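Local coordinates for 2-polyprenyl-6-methoxyphenol hydroxylase-like FAD-dependent oxidoreductase (Streptomyces sp. NRRL 11266, PDB 6UI5), which binds flavin-adenine dinucleotide and is probably an FAD-dependent oxidoreductase related to the flavoprotein aromatic-ring hydroxylases, at residues F231-A236 against H263-T268; N203-L208 against A222-E227. One frame throughout, in Å; residues are numbered along the deposited sequence.

Both contacts lie far from the centre of the chain, their own centres about 13 Å apart, and both reach one antiparallel sheet beside the flavin. Contact 2 is the more buried of the two: it closes the open end of the hairpin formed by strands 206-211 and 216-225. Contact 1 follows it along the chain and lies at the surface, where the loop leaving strand 216-225 returns to strand 257-271. In each an aspartate side chain accepts a backbone N-H of a strand, but contact 1 adds a stacked histidine, whereas contact 2 leans on regular strand pairing. They meet where Tyr264 OH packs 3.2 Å from Ala222 CA.

Contact 1: residues F231-A236 against H263-T268; sequences FEDGPA and HYSIVT. With FAD (flavin-adenine dinucleotide), chain C.
Phe231 and His263 both hold CG anti to the carbonyl carbon (chi1 -47° and -64°), which lays their rings almost parallel, planes at 3°, in an offset stack with centroids 4.3 Å apart. Phe231 CB sits over the centre of the imidazole, while CD2 lies above its CE1 atom. Ala236 CB presses on the opposite imidazole face, 3.3 Å from the ring centroid, so His263 is sandwiched; a methyl is small enough to fit there. Its NE2 is hydrogen-bonded to Gln240 OE1, which helps fix the ring's rotation.

Asp233 turns its carboxylate along the strand to Ser265, whose OG occupies the crowded position between N and carbonyl carbon. One oxygen, OD2, takes both bonds: Ser265 OG at 2.8 Å on its syn lone pair, and Ser265 N at 3.0 Å from above the carboxylate plane. A short acidic side chain suits this reach. Gly234 exchanges backbone bonds with His263, and its backbone angles would jam a CB against the preceding carbonyl.

Tyr264 points away from the loop and lays one ring face on the flavin methyl C7M, CD2 being 3.5 Å from it; its OH bonds to Ser221 O. The loop 231-236, leading into helix 238-249, thus borders strand 257-271, which strand 176-185 pairs through Gly179 and Val177.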
loop_
_atom_site.group_PDB
_atom_site.type_symbol
_atom_site.label_atom_id
_atom_site.label_comp_id
_atom_site.label_asym_id
_atom_site.label_seq_id
_atom_site.Cartn_x
_atom_site.Cartn_y
_atom_site.Cartn_z
ATOM N N PHE A 231 -8.518 -26.886 -18.025
ATOM C CA PHE A 231 -9.759 -26.899 -18.788
ATOM C C PHE A 231 -10.093 -25.522 -19.334
ATOM O O PHE A 231 -9.847 -24.506 -18.680
ATOM C CB PHE A 231 -10.926 -27.367 -17.931
ATOM C CG PHE A 231 -10.630 -28.597 -17.151
ATOM C CD1 PHE A 231 -10.824 -29.857 -17.710
ATOM C CD2 PHE A 231 -10.141 -28.500 -15.858
ATOM C CE1 PHE A 231 -10.541 -30.999 -16.986
ATOM C CE2 PHE A 231 -9.859 -29.636 -15.129
ATOM C CZ PHE A 231 -10.060 -30.889 -15.693
ATOM N N GLU A 232 -10.667 -25.506 -20.532
ATOM C CA GLU A 232 -11.221 -24.282 -21.074
ATOM C C GLU A 232 -12.450 -23.880 -20.273
ATOM O O GLU A 232 -13.217 -24.731 -19.811
ATOM C CB GLU A 232 -11.578 -24.454 -22.551
ATOM C CG GLU A 232 -10.377 -24.309 -23.465
ATOM C CD GLU A 232 -9.442 -23.184 -23.018
ATOM O OE1 GLU A 232 -9.898 -22.018 -22.886
ATOM O OE2 GLU A 232 -8.246 -23.471 -22.782
ATOM N N ASP A 233 -12.624 -22.578 -20.095
ATOM C CA ASP A 233 -13.774 -22.070 -19.366
ATOM C C ASP A 233 -15.054 -22.587 -19.999
ATOM O O ASP A 233 -15.246 -22.468 -21.209
ATOM C CB ASP A 233 -13.765 -20.535 -19.372
ATOM C CG ASP A 233 -12.514 -19.951 -18.734
ATOM O OD1 ASP A 233 -11.515 -20.697 -18.582
ATOM O OD2 ASP A 233 -12.532 -18.740 -18.394
ATOM N N GLY A 234 -15.931 -23.161 -19.176
ATOM C CA GLY A 234 -17.133 -23.797 -19.678
ATOM C C GLY A 234 -17.686 -24.885 -18.773
ATOM O O GLY A 234 -17.389 -24.950 -17.579
ATOM N N PRO A 235 -18.455 -25.808 -19.354
ATOM C CA PRO A 235 -19.468 -26.526 -18.560
ATOM C C PRO A 235 -18.936 -27.471 -17.479
ATOM O O PRO A 235 -19.601 -27.610 -16.450
ATOM C CB PRO A 235 -20.269 -27.273 -19.633
ATOM C CG PRO A 235 -20.039 -26.462 -20.893
ATOM C CD PRO A 235 -18.601 -26.084 -20.792
ATOM N N ALA A 236 -17.805 -28.144 -17.660
ATOM C CA ALA A 236 -17.199 -28.856 -16.530
ATOM C C ALA A 236 -18.060 -30.009 -16.027
ATOM O O ALA A 236 -19.251 -30.097 -16.333
ATOM C CB ALA A 236 -16.910 -27.913 -15.345
ATOM N N HIS A 263 -16.193 -24.418 -15.380
ATOM C CA HIS A 263 -14.811 -23.955 -15.338
ATOM C C HIS A 263 -14.759 -22.435 -15.505
ATOM O O HIS A 263 -15.507 -21.856 -16.303
ATOM C CB HIS A 263 -13.993 -24.625 -16.429
ATOM C CG HIS A 263 -13.881 -26.103 -16.244
ATOM N ND1 HIS A 263 -13.382 -26.660 -15.082
ATOM C CD2 HIS A 263 -14.245 -27.138 -17.042
ATOM C CE1 HIS A 263 -13.440 -27.977 -15.178
ATOM N NE2 HIS A 263 -13.953 -28.290 -16.359
ATOM N N TYR A 264 -13.893 -21.774 -14.737
ATOM C CA TYR A 264 -13.635 -20.348 -14.934
ATOM C C TYR A 264 -12.141 -20.084 -14.793
ATOM O O TYR A 264 -11.457 -20.728 -13.992
ATOM C CB TYR A 264 -14.436 -19.485 -13.948
ATOM C CG TYR A 264 -13.816 -19.402 -12.563
ATOM C CD1 TYR A 264 -12.838 -18.454 -12.273
ATOM C CD2 TYR A 264 -14.205 -20.273 -11.551
ATOM C CE1 TYR A 264 -12.257 -18.385 -11.027
ATOM C CE2 TYR A 264 -13.634 -20.199 -10.286
ATOM C CZ TYR A 264 -12.655 -19.254 -10.035
ATOM O OH TYR A 264 -12.058 -19.158 -8.792
ATOM N N SER A 265 -11.632 -19.131 -15.580
ATOM C CA SER A 265 -10.302 -18.585 -15.348
ATOM C C SER A 265 -10.476 -17.080 -15.178
ATOM O O SER A 265 -11.483 -16.515 -15.599
ATOM C CB SER A 265 -9.278 -18.906 -16.503
ATOM O OG SER A 265 -9.767 -18.544 -17.787
ATOM N N ILE A 266 -9.515 -16.426 -14.533
ATOM C CA ILE A 266 -9.632 -14.995 -14.227
ATOM C C ILE A 266 -8.493 -14.264 -14.896
ATOM O O ILE A 266 -7.322 -14.584 -14.655
ATOM C CB ILE A 266 -9.613 -14.716 -12.720
ATOM C CG1 ILE A 266 -10.932 -15.137 -12.091
ATOM C CG2 ILE A 266 -9.322 -13.211 -12.453
ATOM C CD1 ILE A 266 -12.133 -14.368 -12.647
ATOM N N VAL A 267 -8.827 -13.252 -15.691
ATOM C CA VAL A 267 -7.865 -12.229 -16.078
ATOM C C VAL A 267 -8.387 -10.880 -15.610
ATOM O O VAL A 267 -9.546 -10.742 -15.233
ATOM C CB VAL A 267 -7.606 -12.205 -17.586
ATOM C CG1 VAL A 267 -6.734 -13.419 -17.993
ATOM C CG2 VAL A 267 -8.933 -12.166 -18.312
ATOM N N THR A 268 -7.514 -9.873 -15.682
ATOM C CA THR A 268 -7.780 -8.517 -15.199
ATOM C C THR A 268 -7.650 -7.537 -16.357
ATOM O O THR A 268 -6.551 -7.337 -16.885
ATOM C CB THR A 268 -6.800 -8.146 -14.099
ATOM O OG1 THR A 268 -6.825 -9.148 -13.078
ATOM C CG2 THR A 268 -7.174 -6.788 -13.502
HETATM P PA FAD C . -22.505 -10.989 -17.816
HETATM O O1A FAD C . -22.991 -11.388 -16.440
HETATM O O2A FAD C . -21.359 -11.907 -18.205
HETATM O O5B FAD C . -23.761 -10.916 -18.895
HETATM C C5B FAD C . -23.496 -10.743 -20.278
HETATM C C4B FAD C . -24.719 -11.291 -21.084
HETATM O O4B FAD C . -24.642 -11.044 -22.369
HETATM C C3B FAD C . -24.769 -12.834 -20.975
HETATM O O3B FAD C . -26.068 -13.212 -20.827
HETATM C C2B FAD C . -24.212 -13.321 -22.328
HETATM O O2B FAD C . -24.648 -14.729 -22.518
HETATM C C1B FAD C . -24.794 -12.490 -23.149
HETATM N N9A FAD C . -24.145 -12.290 -24.430
HETATM C C8A FAD C . -22.816 -12.299 -24.680
HETATM N N7A FAD C . -22.637 -11.999 -25.984
HETATM C C5A FAD C . -23.857 -11.784 -26.531
HETATM C C6A FAD C . -24.266 -11.444 -27.815
HETATM N N6A FAD C . -23.675 -11.178 -29.118
HETATM N N1A FAD C . -25.564 -11.297 -28.098
HETATM C C2A FAD C . -26.492 -11.465 -27.131
HETATM N N3A FAD C . -26.090 -11.783 -25.867
HETATM C C4A FAD C . -24.782 -11.945 -25.568
HETATM N N1 FAD C . -20.146 -11.003 -8.781
HETATM C C2 FAD C . -20.330 -10.536 -7.377
HETATM O O2 FAD C . -20.837 -9.491 -7.131
HETATM N N3 FAD C . -19.867 -11.413 -6.264
HETATM C C4 FAD C . -19.249 -12.703 -6.575
HETATM O O4 FAD C . -18.872 -13.424 -5.713
HETATM C C4X FAD C . -19.076 -13.141 -8.008
HETATM N N5 FAD C . -18.453 -14.423 -8.247
HETATM C C5X FAD C . -18.257 -14.875 -9.647
HETATM C C6 FAD C . -17.648 -16.112 -9.867
HETATM C C7 FAD C . -17.457 -16.566 -11.167
HETATM C C7M FAD C . -16.778 -17.927 -11.095
HETATM C C8 FAD C . -17.870 -15.804 -12.271
HETATM C C8M FAD C . -17.621 -16.388 -13.667
HETATM C C9 FAD C . -18.482 -14.556 -12.053
HETATM C C9A FAD C . -18.679 -14.074 -10.737
HETATM N N10 FAD C . -19.324 -12.729 -10.485
HETATM C C10 FAD C . -19.520 -12.296 -9.104
HETATM C "C1'" FAD C . -19.789 -11.935 -11.640
HETATM C "C2'" FAD C . -19.265 -10.501 -11.836
HETATM O "O2'" FAD C . -19.934 -9.594 -11.040
HETATM C "C3'" FAD C . -19.566 -10.023 -13.255
HETATM O "O3'" FAD C . -18.835 -8.853 -13.448
HETATM C "C4'" FAD C . -21.038 -9.664 -13.545
HETATM O "O4'" FAD C . -21.936 -10.721 -13.359
HETATM C "C5'" FAD C . -21.035 -9.311 -15.037
HETATM O "O5'" FAD C . -22.177 -8.580 -15.385
HETATM P P FAD C . -22.461 -8.179 -16.963
HETATM O O1P FAD C . -23.948 -7.999 -17.158
HETATM O O2P FAD C . -21.660 -6.990 -17.459
HETATM O O3P FAD C . -21.878 -9.459 -17.831
#

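Contact 2: residues N203-L208 against A222-E227; sequences NGDQFL and AEFSTE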
loop_
_atom_site.group_PDB
_atom_site.type_symbol
_atom_site.label_atom_id
_atom_site.label_comp_id
_atom_site.label_asym_id
_atom_site.label_seq_id
_atom_site.Cartn_x
_atom_site.Cartn_y
_atom_site.Cartn_z
ATOM N N ASN A 203 -1.859 -22.266 0.991
ATOM C CA ASN A 203 -1.421 -21.602 -0.218
ATOM C C ASN A 203 -2.575 -20.666 -0.535
ATOM O O ASN A 203 -3.608 -20.710 0.131
ATOM C CB ASN A 203 -1.099 -22.627 -1.316
ATOM C CG ASN A 203 -0.719 -21.990 -2.639
ATOM O OD1 ASN A 203 -0.759 -20.765 -2.792
ATOM N ND2 ASN A 203 -0.344 -22.826 -3.611
ATOM N N GLY A 204 -2.407 -19.802 -1.525
ATOM C CA GLY A 204 -3.482 -18.867 -1.828
ATOM C C GLY A 204 -4.868 -19.458 -2.078
ATOM O O GLY A 204 -5.872 -18.734 -2.039
ATOM N N ASP A 205 -4.935 -20.775 -2.291
ATOM C CA ASP A 205 -6.141 -21.423 -2.801
ATOM C C ASP A 205 -7.249 -21.473 -1.757
ATOM O O ASP A 205 -7.019 -21.850 -0.603
ATOM C CB ASP A 205 -5.810 -22.838 -3.272
ATOM C CG ASP A 205 -4.474 -22.908 -3.969
ATOM O OD1 ASP A 205 -3.466 -23.174 -3.286
ATOM O OD2 ASP A 205 -4.422 -22.662 -5.188
ATOM N N GLN A 206 -8.463 -21.130 -2.180
ATOM C CA GLN A 206 -9.622 -21.074 -1.304
ATOM C C GLN A 206 -10.669 -22.078 -1.761
ATOM O O GLN A 206 -10.714 -22.473 -2.933
ATOM C CB GLN A 206 -10.229 -19.657 -1.280
ATOM C CG GLN A 206 -9.188 -18.509 -1.342
ATOM C CD GLN A 206 -9.808 -17.123 -1.590
ATOM O OE1 GLN A 206 -10.884 -16.808 -1.072
ATOM N NE2 GLN A 206 -9.117 -16.288 -2.369
ATOM N N PHE A 207 -11.501 -22.508 -0.819
ATOM C CA PHE A 207 -12.714 -23.245 -1.143
ATOM C C PHE A 207 -13.893 -22.669 -0.375
ATOM O O PHE A 207 -13.855 -22.594 0.857
ATOM C CB PHE A 207 -12.609 -24.733 -0.818
ATOM C CG PHE A 207 -13.938 -25.431 -0.895
ATOM C CD1 PHE A 207 -14.465 -25.806 -2.119
ATOM C CD2 PHE A 207 -14.689 -25.657 0.247
ATOM C CE1 PHE A 207 -15.698 -26.426 -2.200
ATOM C CE2 PHE A 207 -15.923 -26.268 0.168
ATOM C CZ PHE A 207 -16.427 -26.655 -1.059
ATOM N N LEU A 208 -14.958 -22.324 -1.088
ATOM C CA LEU A 208 -16.186 -21.845 -0.468
ATOM C C LEU A 208 -17.294 -22.867 -0.671
ATOM O O LEU A 208 -17.616 -23.218 -1.809
ATOM C CB LEU A 208 -16.618 -20.496 -1.043
ATOM C CG LEU A 208 -17.984 -20.097 -0.476
ATOM C CD1 LEU A 208 -17.874 -19.845 1.027
ATOM C CD2 LEU A 208 -18.575 -18.889 -1.187
ATOM N N ALA A 222 -11.015 -21.498 -5.995
ATOM C CA ALA A 222 -10.111 -20.510 -6.577
ATOM C C ALA A 222 -8.682 -20.957 -6.318
ATOM O O ALA A 222 -8.256 -21.046 -5.161
ATOM C CB ALA A 222 -10.349 -19.124 -5.986
ATOM N N GLU A 223 -7.943 -21.234 -7.383
ATOM C CA GLU A 223 -6.644 -21.872 -7.267
ATOM C C GLU A 223 -5.598 -21.038 -7.989
ATOM O O GLU A 223 -5.854 -20.507 -9.073
ATOM C CB GLU A 223 -6.695 -23.311 -7.822
ATOM C CG GLU A 223 -7.314 -24.288 -6.835
ATOM C CD GLU A 223 -7.340 -25.737 -7.334
ATOM O OE1 GLU A 223 -8.308 -26.125 -8.034
ATOM O OE2 GLU A 223 -6.386 -26.494 -7.028
ATOM N N PHE A 224 -4.427 -20.908 -7.372
ATOM C CA PHE A 224 -3.354 -20.106 -7.929
ATOM C C PHE A 224 -2.308 -21.049 -8.499
ATOM O O PHE A 224 -1.815 -21.937 -7.792
ATOM C CB PHE A 224 -2.736 -19.172 -6.875
ATOM C CG PHE A 224 -3.668 -18.089 -6.391
ATOM C CD1 PHE A 224 -3.755 -16.877 -7.057
ATOM C CD2 PHE A 224 -4.444 -18.272 -5.258
ATOM C CE1 PHE A 224 -4.594 -15.870 -6.597
ATOM C CE2 PHE A 224 -5.290 -17.273 -4.803
ATOM C CZ PHE A 224 -5.367 -16.079 -5.474
ATOM N N SER A 225 -1.960 -20.848 -9.769
ATOM C CA SER A 225 -0.860 -21.603 -10.349
ATOM C C SER A 225 -0.198 -20.780 -11.445
ATOM O O SER A 225 -0.842 -19.949 -12.094
ATOM C CB SER A 225 -1.324 -22.950 -10.926
ATOM O OG SER A 225 -0.323 -23.492 -11.776
ATOM N N THR A 226 1.085 -21.043 -11.658
ATOM C CA THR A 226 1.890 -20.431 -12.712
ATOM C C THR A 226 1.890 -21.231 -14.023
ATOM O O THR A 226 2.949 -21.337 -14.642
ATOM C CB THR A 226 3.309 -20.259 -12.176
ATOM O OG1 THR A 226 4.209 -19.939 -13.245
ATOM C CG2 THR A 226 3.760 -21.554 -11.502
ATOM N N GLU A 227 0.776 -21.805 -14.487
ATOM C CA GLU A 227 0.770 -22.523 -15.757
ATOM C C GLU A 227 -0.685 -22.766 -16.167
ATOM O O GLU A 227 -1.546 -22.893 -15.287
ATOM C CB GLU A 227 1.573 -23.843 -15.641
ATOM C CG GLU A 227 1.670 -24.584 -16.975
ATOM C CD GLU A 227 3.031 -25.179 -17.344
ATOM O OE1 GLU A 227 3.054 -26.329 -17.807
ATOM O OE2 GLU A 227 4.069 -24.497 -17.229
#
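The close-packed part of this contact gathers round Asp205, just before strand 206-211 begins. Its CG stands anti to the carbonyl carbon, and a chi2 of 92° swings OD2 across to the neighbouring strand, where it accepts Phe224 N at 2.8 Å. The bond is fairly straight, 159° at the hydrogen, and arrives 27° out of the carboxylate plane. Aspartate has the length to do what a backbone carbonyl would do had the strand pairing continued. Phe224 in turn brings its ring edge to the backbone before Asp205: CE2 lies 3.2 Å from Gly204 O, with that oxygen near the ring plane. Glycine suits the place because a CB would run into Phe224 CD2.

Beyond Asp205 the pairing becomes regular. Gln206 and Ala222 form an antiparallel hydrogen-bonded pair, Gln206 N giving to Ala222 O at 3.0 Å and Ala222 N to Gln206 O at 3.2 Å. They belong to the beta hairpin of strands 206-211 and 216-225, part of the antiparallel sheet beside the flavin. Both side chains leave on the same face, against Tyr290; the side chain of the small Ala222 lies about 8 Å from the FAD.

The looser side is that of Glu223, partly exposed. Its CB and CG pass alongside Asp205 OD2, while its carboxylate forms a salt bridge through OE1 with Arg247. Glu223 OE2 stays 4.7 Å from Asp205 OD2, and the arginine probably eases the repulsion between the two acids. Leu248 of helix 238-249 touches Asp205 and Glu223 alike.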